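Long-range contacts in 5-formaminoimidazole-4-carboxamide-1-(beta)-D-ribofuranosyl 5'-monophosphate synthetase (Methanocaldococcus jannaschii, PDB 2R7L), which catalyses the ATP- and formate-dependent formylation of the purine precursor AICAR to FAICAR, without folates, in purine biosynthesis: residues A[226-231]-A[314-319]; A[150-155]-A[166-171]. One frame throughout, in Å; residues are numbered along the deposited sequence.

Contact 1: residues A[226-231]-A[314-319]; sequences DKRYES and RVDGGT. With ATP (adenosine-5'-triphosphate), chain E; AMZ (aminoimidazole 4-carboxamide ribonucleotide), chain F.
The guanidinium of Arg228 and the carboxylate of Asp316 meet tip to tip, the carboxylate at the guanidinium edge and the planes 11° apart. NH1 of Arg228 bonds OD2 of Asp316 at 2.9 Å, and NH2 bonds OD1 at 2.8 Å, both on syn lone pairs. Over one face lies AMZ, whose N2 is 3.2 Å from Arg228 NH1. Near the plane at the edge is ATP O2G, reached by weak bonds from NE and NH2. NH1 also makes a salt bridge to Asp226 OD2 (3.2 Å). The Arg228 chain bends at chi2 (-58°) and again at chi3, which brings the guanidinium to both aspartates. Asp316 OD2 takes a second bond from Gly318 N (2.7 Å), closing an Asx turn. Asp226 lies against Gly318, its OD1 3.4 Å from Gly318 CA. A methionine in place of Arg228 would probably leave Asp226 and Asp316 without the positive charge between them and remove the weak bonds to ATP O2G. Glu230 OE1 accepts from ATP O2' (3.1 Å) and is salt-bridged to Arg238 of a neighbouring subunit. His210 holds Asp226 OD1 from strand 205-214. Strand 219-230 meets the buried loop after strand 306-312, with Gln297 of strand 292-300 beside Arg228 and Asp316.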
ATOM      1  N   ASP A 226       5.103  -3.724  25.197  1.00 20.71           N
ATOM      2  CA  ASP A 226       3.947  -3.122  25.856  1.00 26.80           C
ATOM      3  C   ASP A 226       4.231  -2.947  27.345  1.00 27.82           C
ATOM      4  O   ASP A 226       5.165  -3.541  27.894  1.00 28.19           O
ATOM      5  CB  ASP A 226       2.695  -3.995  25.681  1.00 25.01           C
ATOM      6  CG  ASP A 226       2.770  -5.299  26.481  1.00 34.85           C
ATOM      7  OD1 ASP A 226       3.547  -6.190  26.075  1.00 34.93           O
ATOM      8  OD2 ASP A 226       2.045  -5.444  27.501  1.00 33.87           O
ATOM      9  N   LYS A 227       3.426  -2.116  27.992  1.00 24.54           N
ATOM     10  CA  LYS A 227       3.393  -2.087  29.444  1.00 29.53           C
ATOM     11  C   LYS A 227       2.017  -2.563  29.882  1.00 33.12           C
ATOM     12  O   LYS A 227       1.018  -2.289  29.214  1.00 31.35           O
ATOM     13  CB  LYS A 227       3.736  -0.698  29.992  1.00 35.06           C
ATOM     14  CG  LYS A 227       2.667   0.352  29.825  1.00 28.36           C
ATOM     15  CD  LYS A 227       2.949   1.544  30.720  1.00 29.91           C
ATOM     16  CE  LYS A 227       1.742   2.444  30.815  1.00 37.42           C
ATOM     17  NZ  LYS A 227       1.830   3.386  31.953  1.00 27.87           N
ATOM     18  N   ARG A 228       1.972  -3.301  30.986  1.00 23.98           N
ATOM     19  CA  ARG A 228       0.731  -3.900  31.452  1.00 31.95           C
ATOM     20  C   ARG A 228      -0.223  -2.844  31.973  1.00 27.37           C
ATOM     21  O   ARG A 228       0.203  -1.800  32.471  1.00 23.47           O
ATOM     22  CB  ARG A 228       1.000  -4.905  32.571  1.00 32.03           C
ATOM     23  CG  ARG A 228       1.972  -6.006  32.217  1.00 36.49           C
ATOM     24  CD  ARG A 228       1.484  -6.783  31.015  1.00 41.09           C
ATOM     25  NE  ARG A 228       1.906  -8.176  31.071  1.00 44.24           N
ATOM     26  CZ  ARG A 228       2.176  -8.920  30.005  1.00 43.72           C
ATOM     27  NH1 ARG A 228       2.079  -8.404  28.787  1.00 35.31           N
ATOM     28  NH2 ARG A 228       2.552 -10.183  30.160  1.00 42.61           N
ATOM     29  N   TYR A 229      -1.516  -3.140  31.863  1.00 24.40           N
ATOM     30  CA  TYR A 229      -2.579  -2.296  32.390  1.00 21.15           C
ATOM     31  C   TYR A 229      -3.371  -3.227  33.292  1.00 29.54           C
ATOM     32  O   TYR A 229      -4.146  -4.065  32.817  1.00 29.78           O
ATOM     33  CB  TYR A 229      -3.444  -1.767  31.246  1.00 25.70           C
ATOM     34  CG  TYR A 229      -4.246  -0.533  31.558  1.00 26.11           C
ATOM     35  CD1 TYR A 229      -3.748   0.441  32.403  1.00 28.76           C
ATOM     36  CD2 TYR A 229      -5.485  -0.319  30.972  1.00 30.19           C
ATOM     37  CE1 TYR A 229      -4.461   1.571  32.682  1.00 28.92           C
ATOM     38  CE2 TYR A 229      -6.210   0.828  31.240  1.00 28.92           C
ATOM     39  CZ  TYR A 229      -5.686   1.763  32.101  1.00 31.23           C
ATOM     40  OH  TYR A 229      -6.381   2.907  32.398  1.00 32.95           O
ATOM     41  N   GLU A 230      -3.149  -3.089  34.598  1.00 28.23           N
ATOM     42  CA  GLU A 230      -3.627  -4.056  35.583  1.00 30.64           C
ATOM     43  C   GLU A 230      -4.645  -3.455  36.563  1.00 30.73           C
ATOM     44  O   GLU A 230      -4.558  -2.286  36.920  1.00 30.13           O
ATOM     45  CB  GLU A 230      -2.428  -4.668  36.316  1.00 27.07           C
ATOM     46  CG  GLU A 230      -1.581  -5.560  35.410  1.00 28.53           C
ATOM     47  CD  GLU A 230      -0.175  -5.797  35.916  1.00 39.25           C
ATOM     48  OE1 GLU A 230       0.324  -4.987  36.731  1.00 42.95           O
ATOM     49  OE2 GLU A 230       0.438  -6.798  35.481  1.00 39.26           O
ATOM     50  N   SER A 231      -5.628  -4.260  36.955  1.00 29.92           N
ATOM     51  CA  SER A 231      -6.664  -3.844  37.899  1.00 30.10           C
ATOM     52  C   SER A 231      -6.562  -4.715  39.166  1.00 29.06           C
ATOM     53  O   SER A 231      -6.430  -5.925  39.062  1.00 29.04           O
ATOM     54  CB  SER A 231      -8.040  -4.009  37.257  1.00 25.38           C
ATOM     55  OG  SER A 231      -9.055  -3.373  38.019  1.00 31.96           O
ATOM     56  N   ARG A 314       6.238 -18.946  24.708  1.00 48.97           N
ATOM     57  CA  ARG A 314       5.425 -18.803  23.514  1.00 46.42           C
ATOM     58  C   ARG A 314       4.905 -17.365  23.442  1.00 41.83           C
ATOM     59  O   ARG A 314       5.456 -16.475  24.084  1.00 42.64           O
ATOM     60  CB  ARG A 314       4.294 -19.829  23.497  1.00 45.32           C
ATOM     61  CG  ARG A 314       3.734 -20.149  24.861  1.00 46.29           C
ATOM     62  CD  ARG A 314       2.968 -18.981  25.409  1.00 44.39           C
ATOM     63  NE  ARG A 314       2.592 -19.202  26.796  1.00 51.24           N
ATOM     64  CZ  ARG A 314       1.828 -18.376  27.497  1.00 52.58           C
ATOM     65  NH1 ARG A 314       1.536 -18.657  28.762  1.00 49.12           N
ATOM     66  NH2 ARG A 314       1.355 -17.273  26.930  1.00 49.58           N
ATOM     67  N   VAL A 315       3.853 -17.133  22.669  1.00 34.49           N
ATOM     68  CA  VAL A 315       3.388 -15.770  22.448  1.00 37.36           C
ATOM     69  C   VAL A 315       2.745 -15.198  23.713  1.00 37.43           C
ATOM     70  O   VAL A 315       1.909 -15.848  24.328  1.00 34.18           O
ATOM     71  CB  VAL A 315       2.428 -15.681  21.233  1.00 34.77           C
ATOM     72  CG1 VAL A 315       1.122 -16.437  21.501  1.00 35.24           C
ATOM     73  CG2 VAL A 315       2.171 -14.225  20.842  1.00 28.28           C
ATOM     74  N   ASP A 316       3.170 -13.993  24.097  1.00 31.25           N
ATOM     75  CA  ASP A 316       2.616 -13.281  25.249  1.00 30.96           C
ATOM     76  C   ASP A 316       1.435 -12.391  24.850  1.00 33.27           C
ATOM     77  O   ASP A 316       1.408 -11.825  23.751  1.00 33.70           O
ATOM     78  CB  ASP A 316       3.710 -12.442  25.923  1.00 32.87           C
ATOM     79  CG  ASP A 316       3.180 -11.610  27.090  1.00 39.74           C
ATOM     80  OD1 ASP A 316       3.301 -12.067  28.246  1.00 37.30           O
ATOM     81  OD2 ASP A 316       2.632 -10.511  26.853  1.00 34.37           O
ATOM     82  N   GLY A 317       0.470 -12.254  25.754  1.00 30.66           N
ATOM     83  CA  GLY A 317      -0.751 -11.494  25.482  1.00 22.17           C
ATOM     84  C   GLY A 317      -0.536 -10.051  25.059  1.00 31.60           C
ATOM     85  O   GLY A 317      -1.389  -9.460  24.403  1.00 27.62           O
ATOM     86  N   GLY A 318       0.598  -9.477  25.445  1.00 26.76           N
ATOM     87  CA  GLY A 318       0.878  -8.079  25.152  1.00 28.04           C
ATOM     88  C   GLY A 318       1.131  -7.753  23.687  1.00 37.90           C
ATOM     89  O   GLY A 318       1.177  -6.573  23.312  1.00 32.33           O
ATOM     90  N   THR A 319       1.315  -8.789  22.864  1.00 34.48           N
ATOM     91  CA  THR A 319       1.478  -8.612  21.421  1.00 29.78           C
ATOM     92  C   THR A 319       0.210  -8.031  20.811  1.00 33.93           C
ATOM     93  O   THR A 319       0.227  -7.520  19.695  1.00 35.33           O
ATOM     94  CB  THR A 319       1.826  -9.930  20.693  1.00 26.18           C
ATOM     95  OG1 THR A 319       0.915 -10.954  21.099  1.00 28.47           O
ATOM     96  CG2 THR A 319       3.251 -10.376  21.009  1.00 20.52           C
TER
HETATM   97  PG  ATP E 400       0.454 -11.854  33.749  1.00 56.33           P
HETATM   98  O1G ATP E 400       0.325 -13.045  32.826  1.00 53.25           O
HETATM   99  O2G ATP E 400       1.480 -10.830  33.307  1.00 46.99           O
HETATM  100  O3G ATP E 400      -0.874 -11.259  34.156  1.00 56.65           O
HETATM  101  PB  ATP E 400       2.568 -12.991  35.288  1.00 47.22           P
HETATM  102  O1B ATP E 400       3.234 -13.015  33.935  1.00 49.54           O
HETATM  103  O2B ATP E 400       2.558 -14.261  36.110  1.00 50.83           O
HETATM  104  O3B ATP E 400       1.038 -12.487  35.126  1.00 49.13           O
HETATM  105  PA  ATP E 400       3.338 -11.694  37.739  1.00 40.04           P
HETATM  106  O1A ATP E 400       4.687 -12.169  38.213  1.00 36.87           O
HETATM  107  O2A ATP E 400       2.056 -12.230  38.315  1.00 40.82           O
HETATM  108  O3A ATP E 400       3.301 -11.816  36.122  1.00 46.35           O
HETATM  109  O5' ATP E 400       3.321 -10.103  37.923  1.00 38.31           O
HETATM  110  C5' ATP E 400       2.082  -9.413  37.924  1.00 38.81           C
HETATM  111  C4' ATP E 400       2.377  -7.933  38.100  1.00 39.60           C
HETATM  112  O4' ATP E 400       2.926  -7.684  39.398  1.00 36.02           O
HETATM  113  C3' ATP E 400       3.416  -7.421  37.118  1.00 39.04           C
HETATM  114  O3' ATP E 400       2.830  -7.023  35.874  1.00 46.13           O
HETATM  115  C2' ATP E 400       4.033  -6.254  37.865  1.00 39.09           C
HETATM  116  O2' ATP E 400       3.258  -5.072  37.668  1.00 36.32           O
HETATM  117  C1' ATP E 400       3.930  -6.666  39.328  1.00 31.08           C
HETATM  118  N9  ATP E 400       5.220  -7.266  39.717  1.00 32.87           N
HETATM  119  C8  ATP E 400       5.547  -8.563  39.553  1.00 29.06           C
HETATM  120  N7  ATP E 400       6.805  -8.803  39.995  1.00 31.25           N
HETATM  121  C5  ATP E 400       7.297  -7.644  40.472  1.00 31.49           C
HETATM  122  C6  ATP E 400       8.564  -7.206  41.096  1.00 30.22           C
HETATM  123  N6  ATP E 400       9.585  -8.073  41.303  1.00 30.68           N
HETATM  124  N1  ATP E 400       8.669  -5.905  41.434  1.00 33.53           N
HETATM  125  C2  ATP E 400       7.661  -5.028  41.227  1.00 30.45           C
HETATM  126  N3  ATP E 400       6.483  -5.362  40.675  1.00 28.55           N
HETATM  127  C4  ATP E 400       6.251  -6.629  40.272  1.00 29.35           C
HETATM  128  O5  AMZ F 401      -3.062  -8.920  27.621  1.00 35.53           O
HETATM  129  C6  AMZ F 401      -2.252  -9.582  28.274  1.00 33.97           C
HETATM  130  N2  AMZ F 401      -1.048  -9.149  28.639  1.00 26.89           N
HETATM  131  C3A AMZ F 401      -2.595 -10.989  28.736  1.00 27.91           C
HETATM  132  C7A AMZ F 401      -1.844 -11.800  29.568  1.00 31.41           C
HETATM  133  N3  AMZ F 401      -0.665 -11.520  30.128  1.00 25.65           N
HETATM  134  N1  AMZ F 401      -3.703 -11.644  28.412  1.00 32.69           N
HETATM  135  C5  AMZ F 401      -3.644 -12.838  29.018  1.00 26.94           C
HETATM  136  N   AMZ F 401      -2.511 -12.929  29.722  1.00 35.75           N
HETATM  137  C1  AMZ F 401      -2.070 -14.098  30.522  1.00 40.42           C
HETATM  138  C2  AMZ F 401      -2.590 -14.062  31.960  1.00 42.31           C
HETATM  139  C3  AMZ F 401      -3.765 -15.022  31.936  1.00 45.06           C
HETATM  140  O2  AMZ F 401      -3.830 -15.719  33.179  1.00 52.16           O
HETATM  141  O1  AMZ F 401      -1.557 -14.575  32.809  1.00 50.91           O
HETATM  142  O   AMZ F 401      -2.677 -15.226  29.871  1.00 38.43           O
HETATM  143  C   AMZ F 401      -3.364 -16.015  30.848  1.00 48.29           C
HETATM  144  C4  AMZ F 401      -4.591 -16.623  30.141  1.00 41.52           C
HETATM  145  O3  AMZ F 401      -5.408 -15.589  29.600  1.00 32.80           O
HETATM  146  P   AMZ F 401      -6.980 -15.675  29.749  1.00 35.93           P
HETATM  147  OP1 AMZ F 401      -7.614 -16.802  29.015  1.00 38.70           O
HETATM  148  O4  AMZ F 401      -7.305 -15.780  31.320  1.00 41.19           O
HETATM  149  OP2 AMZ F 401      -7.584 -14.254  29.258  1.00 34.79           O

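Contact 2: residues A[150-155]-A[166-171]. With ATP (adenosine-5'-triphosphate), chain E.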
ATOM      1  N   ASP A 150      14.365  -7.395  54.158  1.00 51.50           N
ATOM      2  CA  ASP A 150      15.202  -6.279  54.587  1.00 51.18           C
ATOM      3  C   ASP A 150      14.948  -5.064  53.703  1.00 50.36           C
ATOM      4  O   ASP A 150      15.676  -4.074  53.752  1.00 55.72           O
ATOM      5  CB  ASP A 150      16.678  -6.672  54.529  1.00 56.52           C
ATOM      6  CG  ASP A 150      17.132  -7.033  53.123  1.00 64.84           C
ATOM      7  OD1 ASP A 150      16.300  -6.989  52.193  1.00 69.50           O
ATOM      8  OD2 ASP A 150      18.323  -7.362  52.945  1.00 68.16           O
ATOM      9  N   GLY A 151      13.915  -5.154  52.877  1.00 50.13           N
ATOM     10  CA  GLY A 151      13.547  -4.064  51.984  1.00 50.07           C
ATOM     11  C   GLY A 151      12.103  -4.227  51.572  1.00 45.97           C
ATOM     12  O   GLY A 151      11.364  -4.999  52.178  1.00 45.84           O
ATOM     13  N   THR A 152      11.692  -3.503  50.540  1.00 40.58           N
ATOM     14  CA  THR A 152      10.339  -3.647  50.038  1.00 40.76           C
ATOM     15  C   THR A 152      10.277  -4.895  49.165  1.00 39.74           C
ATOM     16  O   THR A 152      11.170  -5.151  48.352  1.00 34.54           O
ATOM     17  CB  THR A 152       9.877  -2.394  49.268  1.00 42.33           C
ATOM     18  OG1 THR A 152      10.065  -1.242  50.097  1.00 48.84           O
ATOM     19  CG2 THR A 152       8.401  -2.494  48.902  1.00 35.25           C
ATOM     20  N   VAL A 153       9.240  -5.697  49.364  1.00 35.95           N
ATOM     21  CA  VAL A 153       9.101  -6.925  48.610  1.00 34.89           C
ATOM     22  C   VAL A 153       7.693  -7.039  48.060  1.00 34.70           C
ATOM     23  O   VAL A 153       6.765  -6.405  48.572  1.00 32.28           O
ATOM     24  CB  VAL A 153       9.415  -8.181  49.469  1.00 34.69           C
ATOM     25  CG1 VAL A 153      10.881  -8.210  49.871  1.00 28.86           C
ATOM     26  CG2 VAL A 153       8.517  -8.242  50.689  1.00 33.18           C
ATOM     27  N   ILE A 154       7.542  -7.840  47.009  1.00 34.20           N
ATOM     28  CA  ILE A 154       6.219  -8.217  46.540  1.00 35.22           C
ATOM     29  C   ILE A 154       6.039  -9.700  46.830  1.00 32.72           C
ATOM     30  O   ILE A 154       6.985 -10.484  46.720  1.00 33.56           O
ATOM     31  CB  ILE A 154       6.013  -7.898  45.029  1.00 33.18           C
ATOM     32  CG1 ILE A 154       4.580  -8.221  44.588  1.00 33.81           C
ATOM     33  CG2 ILE A 154       7.027  -8.638  44.183  1.00 21.67           C
ATOM     34  CD1 ILE A 154       4.188  -7.600  43.249  1.00 38.38           C
ATOM     35  N   VAL A 155       4.834 -10.082  47.229  1.00 30.11           N
ATOM     36  CA  VAL A 155       4.581 -11.467  47.593  1.00 40.52           C
ATOM     37  C   VAL A 155       3.515 -12.075  46.694  1.00 39.88           C
ATOM     38  O   VAL A 155       2.388 -11.579  46.628  1.00 36.58           O
ATOM     39  CB  VAL A 155       4.173 -11.613  49.081  1.00 36.22           C
ATOM     40  CG1 VAL A 155       4.164 -13.077  49.474  1.00 36.43           C
ATOM     41  CG2 VAL A 155       5.136 -10.837  49.974  1.00 33.14           C
ATOM     42  N   TYR A 166      -1.887 -10.848  45.648  1.00 59.62           N
ATOM     43  CA  TYR A 166      -0.577 -10.246  45.876  1.00 50.45           C
ATOM     44  C   TYR A 166      -0.600  -9.181  46.974  1.00 43.99           C
ATOM     45  O   TYR A 166      -1.648  -8.609  47.282  1.00 37.42           O
ATOM     46  CB  TYR A 166      -0.065  -9.613  44.575  1.00 56.40           C
ATOM     47  CG  TYR A 166       0.301 -10.600  43.480  1.00 56.03           C
ATOM     48  CD1 TYR A 166      -0.313 -11.848  43.401  1.00 62.16           C
ATOM     49  CD2 TYR A 166       1.243 -10.274  42.513  1.00 57.72           C
ATOM     50  CE1 TYR A 166       0.017 -12.751  42.401  1.00 61.75           C
ATOM     51  CE2 TYR A 166       1.579 -11.168  41.505  1.00 57.67           C
ATOM     52  CZ  TYR A 166       0.962 -12.404  41.453  1.00 59.98           C
ATOM     53  OH  TYR A 166       1.290 -13.301  40.458  1.00 53.98           O
ATOM     54  N   PHE A 167       0.560  -8.924  47.570  1.00 36.43           N
ATOM     55  CA  PHE A 167       0.709  -7.770  48.459  1.00 32.05           C
ATOM     56  C   PHE A 167       2.153  -7.315  48.582  1.00 31.05           C
ATOM     57  O   PHE A 167       3.086  -8.046  48.227  1.00 33.35           O
ATOM     58  CB  PHE A 167       0.049  -7.991  49.841  1.00 38.96           C
ATOM     59  CG  PHE A 167       0.733  -9.025  50.706  1.00 40.23           C
ATOM     60  CD1 PHE A 167       0.180 -10.290  50.861  1.00 40.06           C
ATOM     61  CD2 PHE A 167       1.907  -8.721  51.393  1.00 37.57           C
ATOM     62  CE1 PHE A 167       0.795 -11.237  51.668  1.00 42.32           C
ATOM     63  CE2 PHE A 167       2.530  -9.664  52.199  1.00 38.32           C
ATOM     64  CZ  PHE A 167       1.974 -10.925  52.336  1.00 37.25           C
ATOM     65  N   ILE A 168       2.319  -6.089  49.064  1.00 32.41           N
ATOM     66  CA  ILE A 168       3.631  -5.477  49.245  1.00 34.37           C
ATOM     67  C   ILE A 168       3.958  -5.401  50.736  1.00 36.38           C
ATOM     68  O   ILE A 168       3.090  -5.084  51.552  1.00 29.23           O
ATOM     69  CB  ILE A 168       3.648  -4.041  48.670  1.00 33.36           C
ATOM     70  CG1 ILE A 168       3.328  -4.066  47.170  1.00 37.77           C
ATOM     71  CG2 ILE A 168       4.988  -3.350  48.957  1.00 27.97           C
ATOM     72  CD1 ILE A 168       2.995  -2.715  46.590  1.00 41.89           C
ATOM     73  N   ALA A 169       5.206  -5.691  51.088  1.00 36.77           N
ATOM     74  CA  ALA A 169       5.631  -5.627  52.477  1.00 37.32           C
ATOM     75  C   ALA A 169       6.993  -4.970  52.584  1.00 34.84           C
ATOM     76  O   ALA A 169       7.833  -5.126  51.702  1.00 36.68           O
ATOM     77  CB  ALA A 169       5.657  -7.025  53.091  1.00 41.05           C
ATOM     78  N   SER A 170       7.217  -4.231  53.667  1.00 38.50           N
ATOM     79  CA  SER A 170       8.527  -3.628  53.908  1.00 44.36           C
ATOM     80  C   SER A 170       9.209  -4.146  55.181  1.00 42.69           C
ATOM     81  O   SER A 170      10.300  -3.694  55.533  1.00 41.19           O
ATOM     82  CB  SER A 170       8.440  -2.098  53.916  1.00 50.84           C
ATOM     83  OG  SER A 170       8.312  -1.584  52.596  1.00 57.01           O
ATOM     84  N   SER A 171       8.574  -5.106  55.848  1.00 37.74           N
ATOM     85  CA  SER A 171       9.161  -5.761  57.019  1.00 39.64           C
ATOM     86  C   SER A 171       8.517  -7.117  57.260  1.00 42.06           C
ATOM     87  O   SER A 171       7.455  -7.423  56.709  1.00 42.79           O
ATOM     88  CB  SER A 171       8.996  -4.897  58.273  1.00 38.39           C
ATOM     89  OG  SER A 171       7.623  -4.707  58.583  1.00 37.51           O
TER
HETATM   90  PG  ATP E 400       0.454 -11.854  33.749  1.00 56.33           P
HETATM   91  O1G ATP E 400       0.325 -13.045  32.826  1.00 53.25           O
HETATM   92  O2G ATP E 400       1.480 -10.830  33.307  1.00 46.99           O
HETATM   93  O3G ATP E 400      -0.874 -11.259  34.156  1.00 56.65           O
HETATM   94  PB  ATP E 400       2.568 -12.991  35.288  1.00 47.22           P
HETATM   95  O1B ATP E 400       3.234 -13.015  33.935  1.00 49.54           O
HETATM   96  O2B ATP E 400       2.558 -14.261  36.110  1.00 50.83           O
HETATM   97  O3B ATP E 400       1.038 -12.487  35.126  1.00 49.13           O
HETATM   98  PA  ATP E 400       3.338 -11.694  37.739  1.00 40.04           P
HETATM   99  O1A ATP E 400       4.687 -12.169  38.213  1.00 36.87           O
HETATM  100  O2A ATP E 400       2.056 -12.230  38.315  1.00 40.82           O
HETATM  101  O3A ATP E 400       3.301 -11.816  36.122  1.00 46.35           O
HETATM  102  O5' ATP E 400       3.321 -10.103  37.923  1.00 38.31           O
HETATM  103  C5' ATP E 400       2.082  -9.413  37.924  1.00 38.81           C
HETATM  104  C4' ATP E 400       2.377  -7.933  38.100  1.00 39.60           C
HETATM  105  O4' ATP E 400       2.926  -7.684  39.398  1.00 36.02           O
HETATM  106  C3' ATP E 400       3.416  -7.421  37.118  1.00 39.04           C
HETATM  107  O3' ATP E 400       2.830  -7.023  35.874  1.00 46.13           O
HETATM  108  C2' ATP E 400       4.033  -6.254  37.865  1.00 39.09           C
HETATM  109  O2' ATP E 400       3.258  -5.072  37.668  1.00 36.32           O
HETATM  110  C1' ATP E 400       3.930  -6.666  39.328  1.00 31.08           C
HETATM  111  N9  ATP E 400       5.220  -7.266  39.717  1.00 32.87           N
HETATM  112  C8  ATP E 400       5.547  -8.563  39.553  1.00 29.06           C
HETATM  113  N7  ATP E 400       6.805  -8.803  39.995  1.00 31.25           N
HETATM  114  C5  ATP E 400       7.297  -7.644  40.472  1.00 31.49           C
HETATM  115  C6  ATP E 400       8.564  -7.206  41.096  1.00 30.22           C
HETATM  116  N6  ATP E 400       9.585  -8.073  41.303  1.00 30.68           N
HETATM  117  N1  ATP E 400       8.669  -5.905  41.434  1.00 33.53           N
HETATM  118  C2  ATP E 400       7.661  -5.028  41.227  1.00 30.45           C
HETATM  119  N3  ATP E 400       6.483  -5.362  40.675  1.00 28.55           N
HETATM  120  C4  ATP E 400       6.251  -6.629  40.272  1.00 29.35           C
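Val155 and Phe167 run alongside each other in the same direction. Val155 CB sits over one face of the Phe167 ring, offset toward its rim and 4.1 Å from its centroid, a CH-pi contact. Val155 CG2 presses on Phe167 CE2 at 3.6 Å. On the same face of the sheet as Val155 and Phe167, the small Ala169 receives Val153 CG2 against its CB at 3.9 Å. Helix 172-184 covers this face, where Phe175 meets the Phe167 ring edge-to-face. The other face carries Ile154 and Ile168. Here Thr152 CG2 fits against Ile168 CG2 at 3.5 Å, and Ile154 CD1 touches Tyr166 CD2 at 4.0 Å. Ile154 CD1 also reaches ATP N9 at 3.7 Å, and its CG2 packs on the adenine. The antiparallel strands are joined by backbone bonds at Val153 with Ala169 and at Val155 with Phe167; the one from Phe167 N to Val155 O is weak. Beyond them Thr152 OG1 and Ser170 OG share a hydrogen bond. The chemistry implies a split in roles. One face is apolar and packs on the helix. On the other, Ile168 and Thr152 meet Pro240 and Met247 of a neighbouring subunit, while Ile154 offers methyls to adenine and Tyr166 OH bonds ATP O2A at 2.5 Å.

Overall arrangement
Contact 2 comes first along the chain and closes before contact 1 opens. Their centres are 23 Å apart, and their nearest atoms about 8 Å. Their strands belong to different sheets of the ATP-grasp region. The hairpin of contact 2 forms one side of the four-stranded antiparallel sheet. Contact 1 joins strand 219-230 of the five-stranded sheet to the loop before helix 327-333. ATP spans the two: contact 2 meets its adenine and alpha-phosphate, contact 1 its ribose and gamma-phosphate. This is the ATP-grasp arrangement, with the nucleotide held between two sheets. Both also touch a neighbouring subunit of the hexamer. AMZ lies at contact 1 too, consistent with formate being activated there for transfer to AICAR.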